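Putative esterase MT1895 (Mycobacterium tuberculosis, PDB 3S4K) probably hydrolyses acyl-CoA thioesters, perhaps 1,4-dihydroxy-2-naphthoyl-CoA, as a hotdog-fold enzyme of the PaaI family. Local coordinates at residues P20-S23 with E24-L27. Numbering follows the deposited sequence.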
loop_
_atom_site.group_PDB
_atom_site.type_symbol
_atom_site.label_atom_id
_atom_site.label_comp_id
_atom_site.label_asym_id
_atom_site.label_seq_id
_atom_site.Cartn_x
_atom_site.Cartn_y
_atom_site.Cartn_z
ATOM N N PRO A 20 9.869 -5.005 -10.915
ATOM C CA PRO A 20 10.602 -5.720 -9.870
ATOM C C PRO A 20 9.813 -6.033 -8.611
ATOM O O PRO A 20 9.843 -7.169 -8.167
ATOM C CB PRO A 20 11.783 -4.797 -9.560
ATOM C CG PRO A 20 12.017 -4.079 -10.846
ATOM C CD PRO A 20 10.646 -3.876 -11.456
ATOM N N PHE A 21 9.126 -5.058 -8.021
ATOM C CA PHE A 21 8.392 -5.341 -6.785
ATOM C C PHE A 21 7.245 -6.316 -7.018
ATOM O O PHE A 21 6.909 -7.089 -6.118
ATOM C CB PHE A 21 7.901 -4.053 -6.117
ATOM C CG PHE A 21 7.381 -4.249 -4.713
ATOM C CD1 PHE A 21 8.162 -4.852 -3.736
ATOM C CD2 PHE A 21 6.132 -3.769 -4.356
ATOM C CE1 PHE A 21 7.672 -5.027 -2.447
ATOM C CE2 PHE A 21 5.660 -3.917 -3.080
ATOM C CZ PHE A 21 6.416 -4.557 -2.128
ATOM N N ASP A 22 6.654 -6.323 -8.216
ATOM C CA ASP A 22 5.598 -7.293 -8.500
ATOM C C ASP A 22 6.160 -8.713 -8.421
ATOM O O ASP A 22 5.463 -9.637 -7.995
ATOM C CB ASP A 22 4.943 -7.062 -9.875
ATOM C CG ASP A 22 4.027 -5.843 -9.909
ATOM O OD1 ASP A 22 3.743 -5.238 -8.849
ATOM O OD2 ASP A 22 3.571 -5.478 -11.028
ATOM N N SER A 23 7.404 -8.907 -8.842
ATOM C CA SER A 23 8.012 -10.240 -8.713
ATOM C C SER A 23 8.109 -10.677 -7.249
ATOM O O SER A 23 7.915 -11.862 -6.936
ATOM C CB SER A 23 9.386 -10.280 -9.371
ATOM O OG SER A 23 9.944 -11.590 -9.302
ATOM N N GLU A 24 8.417 -9.740 -6.353
ATOM C CA GLU A 24 8.461 -10.048 -4.926
ATOM C C GLU A 24 7.100 -10.438 -4.368
ATOM O O GLU A 24 7.012 -11.288 -3.489
ATOM C CB GLU A 24 9.025 -8.871 -4.124
ATOM C CG GLU A 24 10.500 -8.575 -4.405
ATOM C CD GLU A 24 11.407 -9.790 -4.217
ATOM O OE1 GLU A 24 11.573 -10.247 -3.076
ATOM O OE2 GLU A 24 11.947 -10.297 -5.217
ATOM N N LEU A 25 6.051 -9.791 -4.871
ATOM C CA LEU A 25 4.694 -10.083 -4.471
ATOM C C LEU A 25 4.186 -11.399 -5.040
ATOM O O LEU A 25 3.259 -11.963 -4.492
ATOM C CB LEU A 25 3.733 -8.977 -4.919
ATOM C CG LEU A 25 3.941 -7.577 -4.342
ATOM C CD1 LEU A 25 2.996 -6.549 -4.997
ATOM C CD2 LEU A 25 3.742 -7.585 -2.839
ATOM N N GLY A 26 4.759 -11.848 -6.154
ATOM C CA GLY A 26 4.210 -12.983 -6.909
ATOM C C GLY A 26 3.033 -12.587 -7.797
ATOM O O GLY A 26 2.207 -13.432 -8.161
ATOM N N LEU A 27 2.968 -11.307 -8.157
ATOM C CA LEU A 27 1.837 -10.768 -8.910
ATOM C C LEU A 27 2.008 -11.103 -10.386
ATOM O O LEU A 27 3.030 -10.750 -10.991
ATOM C CB LEU A 27 1.731 -9.241 -8.720
ATOM C CG LEU A 27 0.459 -8.576 -9.259
ATOM C CD1 LEU A 27 -0.810 -9.112 -8.606
ATOM C CD2 LEU A 27 0.538 -7.044 -9.119
HETATM O O HOH W 1 11.824 -12.043 -7.143
#
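Asp-22 O takes two backbone N-H groups: a fairly straight one from Leu-27 N, 3.0 Å long with an N-H...O angle of 161°, and a weak, strongly bent hydrogen bond from Gly-26 N. The first is the 6→1 bond of a Schellman motif closing the short helix 20-25; a weak bond from Gly-26 N to Ser-23 O, 3.3 Å, completes the motif. Gly-26 is the C' residue; its positive phi of 80° turns the chain out of the helix and brings Leu-27 back beside Asp-22. These two side chains lie alongside each other and point the same way, with Leu-27 CD2 against the carboxylate, 3.7 Å from Asp-22 OD1. That oxygen is hydrogen-bonded to Ser-65 OG on helix 56-75, which ties down the polar end of Asp-22. With CG anti to the backbone N (chi1 -168°), the Phe-21 ring swings forward along the helix to Leu-25, whose CG sits over one face, while Leu-25 CD2 reaches Phe-21 CZ at 4.1 Å. On the outer side, a bend in the Glu-24 chain turns its carboxylate back toward Ser-23, where one water links the two, donating to Glu-24 OE2 at 2.6 Å and lying 2.9 Å from Ser-23 OG. The helix packs Phe-21 and Leu-25 on Ala-61 of helix 56-75, the long helix that the hotdog sheet wraps, and Leu-25 also meets Leu-41 of strand 36-43. Phe-21 meets the ring of His-55 of the second subunit, and beyond the cap the chain continues into strand 28-33.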